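Local coordinates for protein beta-ketoacyl synthase (Pseudomonas aeruginosa, PDB 4CW4) that condenses acetyl-CoA with malonyl-ACP to make acetoacetyl-ACP, the primer that starts bacterial fatty acid synthesis, at residues A[320-325]-A[329-334]; A[335-340]-A[346-351]. All coordinates share one frame; numbering follows the deposited sequence.

Contact 1 (A[320-325]-A[329-334]); sequences ECIEGY and GALATE
Just after helix 319-327, Gly329 turns to positive phi (73°), and its amide lies near Tyr325 O without a bonding angle. The next amide makes the bond: Ala330 N donates to Tyr325 O at 3.1 Å, nearly straight at the hydrogen (162°), with the donor tilted out of the carbonyl plane. The methyl of Ala330 lies beside the same oxygen, CB 3.5 Å from Tyr325 O, and obliquely to the tyrosine ring. Leu331 has CG anti to its carbonyl carbon (chi1 -56°), which sets the isobutyl group against Tyr325: CG lies 3.6 Å from Tyr325 CB, and both methyls also touch that CB. One of them, CD1, is carried on to Ile322 O at 3.5 Å and to Ile322 CG2, the two side chains crossing at about a right angle. Phe361 packs on Leu331 and meets the Tyr325 ring edge-to-face, while Phe260 of the second subunit packs on Tyr325. Beyond, Thr333 is the N-cap of helix 334-341, its OG1 taking the amide of Gly336. The positive-phi glycine and two bonds back into the last turn make a Schellman motif, with Ala330 and Tyr325 its usual apolar pair and Leu331 as added packing, here close to the ketosynthase active site.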
loop_
_atom_site.group_PDB
_atom_site.type_symbol
_atom_site.label_atom_id
_atom_site.label_comp_id
_atom_site.label_asym_id
_atom_site.label_seq_id
_atom_site.Cartn_x
_atom_site.Cartn_y
_atom_site.Cartn_z
ATOM N N GLU A 320 -6.553 0.747 -19.134
ATOM C CA GLU A 320 -6.826 1.854 -18.216
ATOM C C GLU A 320 -5.531 2.424 -17.635
ATOM O O GLU A 320 -5.386 3.652 -17.500
ATOM C CB GLU A 320 -7.745 1.383 -17.091
ATOM C CG GLU A 320 -9.155 0.943 -17.531
ATOM C CD GLU A 320 -9.213 -0.480 -18.077
ATOM O OE1 GLU A 320 -8.169 -1.201 -18.095
ATOM O OE2 GLU A 320 -10.327 -0.883 -18.474
ATOM N N CYS A 321 -4.584 1.546 -17.301
ATOM C CA CYS A 321 -3.298 2.000 -16.768
ATOM C C CYS A 321 -2.537 2.772 -17.821
ATOM O O CYS A 321 -1.951 3.803 -17.531
ATOM C CB CYS A 321 -2.471 0.830 -16.292
ATOM S SG CYS A 321 -3.201 -0.059 -14.969
ATOM N N ILE A 322 -2.550 2.262 -19.048
ATOM C CA ILE A 322 -1.850 2.917 -20.129
ATOM C C ILE A 322 -2.456 4.298 -20.375
ATOM O O ILE A 322 -1.730 5.290 -20.476
ATOM C CB ILE A 322 -1.844 2.058 -21.417
ATOM C CG1 ILE A 322 -1.050 0.762 -21.199
ATOM C CG2 ILE A 322 -1.278 2.853 -22.585
ATOM C CD1 ILE A 322 -1.261 -0.270 -22.297
ATOM N N GLU A 323 -3.783 4.379 -20.462
ATOM C CA GLU A 323 -4.408 5.679 -20.661
ATOM C C GLU A 323 -4.176 6.628 -19.493
ATOM O O GLU A 323 -3.974 7.820 -19.702
ATOM C CB GLU A 323 -5.897 5.565 -20.972
ATOM C CG GLU A 323 -6.484 6.929 -21.333
ATOM C CD GLU A 323 -7.955 6.939 -21.676
ATOM O OE1 GLU A 323 -8.577 5.871 -21.822
ATOM O OE2 GLU A 323 -8.493 8.058 -21.821
ATOM N N GLY A 324 -4.199 6.102 -18.272
ATOM C CA GLY A 324 -3.985 6.925 -17.079
ATOM C C GLY A 324 -2.609 7.589 -17.058
ATOM O O GLY A 324 -2.476 8.778 -16.759
ATOM N N TYR A 325 -1.571 6.818 -17.370
ATOM C CA TYR A 325 -0.236 7.389 -17.464
ATOM C C TYR A 325 -0.057 8.301 -18.681
ATOM O O TYR A 325 0.603 9.330 -18.595
ATOM C CB TYR A 325 0.834 6.306 -17.435
ATOM C CG TYR A 325 1.096 5.720 -16.066
ATOM C CD1 TYR A 325 1.754 6.448 -15.094
ATOM C CD2 TYR A 325 0.690 4.438 -15.754
ATOM C CE1 TYR A 325 2.009 5.910 -13.839
ATOM C CE2 TYR A 325 0.951 3.882 -14.512
ATOM C CZ TYR A 325 1.597 4.631 -13.553
ATOM O OH TYR A 325 1.842 4.106 -12.308
ATOM N N GLY A 329 1.000 12.509 -19.700
ATOM C CA GLY A 329 2.140 12.718 -20.577
ATOM C C GLY A 329 3.375 11.949 -20.149
ATOM O O GLY A 329 4.480 12.306 -20.535
ATOM N N ALA A 330 3.198 10.885 -19.372
ATOM C CA ALA A 330 4.323 10.158 -18.767
ATOM C C ALA A 330 4.949 9.096 -19.645
ATOM O O ALA A 330 6.098 8.711 -19.403
ATOM C CB ALA A 330 3.882 9.527 -17.458
ATOM N N LEU A 331 4.200 8.576 -20.623
ATOM C CA LEU A 331 4.651 7.418 -21.406
ATOM C C LEU A 331 5.168 7.802 -22.772
ATOM O O LEU A 331 4.742 8.799 -23.343
ATOM C CB LEU A 331 3.523 6.412 -21.605
ATOM C CG LEU A 331 2.846 5.888 -20.330
ATOM C CD1 LEU A 331 1.777 4.875 -20.711
ATOM C CD2 LEU A 331 3.860 5.291 -19.349
ATOM N N ALA A 332 6.080 6.983 -23.294
ATOM C CA ALA A 332 6.534 7.118 -24.676
ATOM C C ALA A 332 5.416 6.689 -25.618
ATOM O O ALA A 332 4.997 5.537 -25.604
ATOM C CB ALA A 332 7.744 6.250 -24.911
ATOM N N THR A 333 4.957 7.614 -26.453
ATOM C CA THR A 333 3.921 7.305 -27.438
ATOM C C THR A 333 4.542 6.990 -28.798
ATOM O O THR A 333 5.706 7.293 -29.049
ATOM C CB THR A 333 2.999 8.503 -27.639
ATOM O OG1 THR A 333 3.730 9.558 -28.266
ATOM C CG2 THR A 333 2.413 8.986 -26.309
ATOM N N GLU A 334 3.769 6.370 -29.677
ATOM C CA GLU A 334 4.235 6.174 -31.040
ATOM C C GLU A 334 4.626 7.509 -31.685
ATOM O O GLU A 334 5.677 7.621 -32.308
ATOM C CB GLU A 334 3.174 5.462 -31.872
ATOM C CG GLU A 334 3.546 5.266 -33.336
ATOM C CD GLU A 334 2.554 4.371 -34.043
ATOM O OE1 GLU A 334 1.350 4.727 -34.082
ATOM O OE2 GLU A 334 2.976 3.315 -34.563
#

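Contact 2 (A[335-340]-A[346-351]); sequences EGLRLI and VDFRRA
The first torsion of Val346 (chi1 167°) sets CG1 opposite the backbone N and CG2 beside it, a fork that meets two successive residues of helix 334-341. Leu337, with CG anti to its carbonyl carbon (chi1 -65°), carries CD1 past the valine to Phe348 and Ala351, and CD2 to the Ala351 backbone. CG1 of Val346 lies 3.5 Å from Leu337 CB and also touches Leu337 CD1, the side chains crossing at about a right angle. CG2 takes the other neighbour, 3.4 Å from Arg338 CG and close to the Arg338 amide, so the valine rests on the aliphatic root of the arginine. The same CG1 stands over the centre of the Phe348 ring, 3.9 Å above its plane. Leu337 CD1 meets that ring obliquely, 4.0 Å from Phe348 CD1, and reaches Ala351 CB at 3.9 Å. Thus one valine methyl is packed between leucine and phenylalanine.

The charged groups find partners outside the apolar contact. Arg338 NE donates to Asp344 O in the connecting loop; Arg350 makes a salt bridge with Asp506 and bonds through NE to Thr504 O. Within the loop, Arg350 N bonds to Asp347 O and Ala351 N to Phe348 O, winding it into a short 3-10 turn. This is plain apolar helix-to-loop packing in the ketosynthase domain, where the chain doubles back from helix 334-341 and lies against it on the way to strand 366-374.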
loop_
_atom_site.group_PDB
_atom_site.type_symbol
_atom_site.label_atom_id
_atom_site.label_comp_id
_atom_site.label_asym_id
_atom_site.label_seq_id
_atom_site.Cartn_x
_atom_site.Cartn_y
_atom_site.Cartn_z
ATOM N N GLU A 335 3.807 8.540 -31.526
ATOM C CA GLU A 335 4.157 9.822 -32.118
ATOM C C GLU A 335 5.445 10.398 -31.531
ATOM O O GLU A 335 6.247 10.987 -32.254
ATOM C CB GLU A 335 3.013 10.821 -31.978
ATOM C CG GLU A 335 1.868 10.568 -32.941
ATOM C CD GLU A 335 2.291 10.575 -34.419
ATOM O OE1 GLU A 335 3.167 11.370 -34.826
ATOM O OE2 GLU A 335 1.741 9.764 -35.174
ATOM N N GLY A 336 5.653 10.214 -30.229
ATOM C CA GLY A 336 6.871 10.686 -29.595
ATOM C C GLY A 336 8.094 10.018 -30.192
ATOM O O GLY A 336 9.090 10.666 -30.501
ATOM N N LEU A 337 8.020 8.706 -30.377
ATOM C CA LEU A 337 9.131 7.975 -30.947
ATOM C C LEU A 337 9.351 8.318 -32.418
ATOM O O LEU A 337 10.485 8.314 -32.899
ATOM C CB LEU A 337 8.930 6.471 -30.758
ATOM C CG LEU A 337 8.944 6.012 -29.294
ATOM C CD1 LEU A 337 8.393 4.600 -29.165
ATOM C CD2 LEU A 337 10.370 6.095 -28.716
ATOM N N ARG A 338 8.275 8.614 -33.141
ATOM C CA ARG A 338 8.405 9.032 -34.535
ATOM C C ARG A 338 9.242 10.297 -34.643
ATOM O O ARG A 338 10.008 10.464 -35.589
ATOM C CB ARG A 338 7.024 9.260 -35.146
ATOM C CG ARG A 338 6.311 7.973 -35.495
ATOM C CD ARG A 338 4.917 8.251 -36.058
ATOM N NE ARG A 338 4.331 7.062 -36.678
ATOM C CZ ARG A 338 3.039 6.918 -36.959
ATOM N NH1 ARG A 338 2.177 7.897 -36.689
ATOM N NH2 ARG A 338 2.604 5.804 -37.533
ATOM N N LEU A 339 9.090 11.191 -33.677
ATOM C CA LEU A 339 9.848 12.439 -33.673
ATOM C C LEU A 339 11.320 12.168 -33.418
ATOM O O LEU A 339 12.175 12.774 -34.056
ATOM C CB LEU A 339 9.306 13.401 -32.614
ATOM C CG LEU A 339 7.983 14.085 -32.949
ATOM C CD1 LEU A 339 7.489 14.913 -31.779
ATOM C CD2 LEU A 339 8.120 14.975 -34.175
ATOM N N ILE A 340 11.614 11.263 -32.485
ATOM C CA ILE A 340 12.998 10.925 -32.178
ATOM C C ILE A 340 13.675 10.239 -33.364
ATOM O O ILE A 340 14.829 10.531 -33.680
ATOM C CB ILE A 340 13.086 10.050 -30.918
ATOM C CG1 ILE A 340 12.734 10.897 -29.696
ATOM C CG2 ILE A 340 14.511 9.457 -30.724
ATOM C CD1 ILE A 340 12.434 10.103 -28.487
ATOM N N VAL A 346 8.210 3.117 -36.368
ATOM C CA VAL A 346 9.036 3.156 -35.162
ATOM C C VAL A 346 9.561 1.789 -34.745
ATOM O O VAL A 346 8.890 0.786 -34.924
ATOM C CB VAL A 346 8.189 3.716 -33.989
ATOM C CG1 VAL A 346 8.854 3.497 -32.629
ATOM C CG2 VAL A 346 7.901 5.183 -34.236
ATOM N N ASP A 347 10.749 1.776 -34.141
ATOM C CA ASP A 347 11.283 0.575 -33.516
ATOM C C ASP A 347 10.870 0.541 -32.033
ATOM O O ASP A 347 11.526 1.160 -31.172
ATOM C CB ASP A 347 12.803 0.561 -33.633
ATOM C CG ASP A 347 13.435 -0.708 -33.078
ATOM O OD1 ASP A 347 12.710 -1.547 -32.488
ATOM O OD2 ASP A 347 14.675 -0.856 -33.249
ATOM N N PHE A 348 9.782 -0.162 -31.725
ATOM C CA PHE A 348 9.273 -0.161 -30.368
ATOM C C PHE A 348 10.206 -0.889 -29.411
ATOM O O PHE A 348 10.080 -0.723 -28.213
ATOM C CB PHE A 348 7.868 -0.735 -30.302
ATOM C CG PHE A 348 6.834 0.160 -30.913
ATOM C CD1 PHE A 348 6.454 1.312 -30.272
ATOM C CD2 PHE A 348 6.255 -0.142 -32.141
ATOM C CE1 PHE A 348 5.510 2.163 -30.829
ATOM C CE2 PHE A 348 5.309 0.698 -32.697
ATOM C CZ PHE A 348 4.943 1.864 -32.033
ATOM N N ARG A 349 11.137 -1.682 -29.933
ATOM C CA ARG A 349 12.145 -2.292 -29.070
ATOM C C ARG A 349 13.071 -1.259 -28.457
ATOM O O ARG A 349 13.738 -1.548 -27.465
ATOM C CB ARG A 349 12.935 -3.359 -29.828
ATOM C CG ARG A 349 12.013 -4.510 -30.216
ATOM C CD ARG A 349 12.607 -5.621 -31.052
ATOM N NE ARG A 349 11.609 -6.702 -31.115
ATOM C CZ ARG A 349 10.610 -6.766 -31.987
ATOM N NH1 ARG A 349 10.487 -5.850 -32.944
ATOM N NH2 ARG A 349 9.748 -7.771 -31.931
ATOM N N ARG A 350 13.085 -0.054 -29.023
ATOM C CA ARG A 350 13.910 1.030 -28.487
ATOM C C ARG A 350 13.021 2.110 -27.864
ATOM O O ARG A 350 13.403 3.278 -27.788
ATOM C CB ARG A 350 14.800 1.611 -29.580
ATOM C CG ARG A 350 15.818 0.598 -30.099
ATOM C CD ARG A 350 16.630 1.141 -31.253
ATOM N NE ARG A 350 17.447 2.278 -30.858
ATOM C CZ ARG A 350 18.158 3.035 -31.680
ATOM N NH1 ARG A 350 18.169 2.792 -32.982
ATOM N NH2 ARG A 350 18.847 4.059 -31.190
ATOM N N ALA A 351 11.846 1.723 -27.374
ATOM C CA ALA A 351 10.952 2.720 -26.780
ATOM C C ALA A 351 11.554 3.348 -25.523
ATOM O O ALA A 351 11.266 4.500 -25.204
ATOM C CB ALA A 351 9.605 2.124 -26.463
#

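How the contacts relate
Contacts 1 and 2 follow in series along the chain, their centres 14 Å apart: 320-325 with 329-334 closes helix 319-327 and starts helix 334-341, which 335-340 continues before 346-351 folds back on it. They touch directly, with Glu334 OE2 3.5 Å from Phe348 CZ and Ala332 CB 3.9 Å from Ala351 O. Contact 1 lies nearer the active site. The side chain of Tyr325 is about 5 Å from that of Cys286, the probable nucleophile, and the side chain of Leu331 about 7 Å from that of His477, a predicted active-site residue; in contact 2, the side chain of Ala351 is about 11 Å from that of His477. Contact 1 also borders the second subunit, which does not touch contact 2.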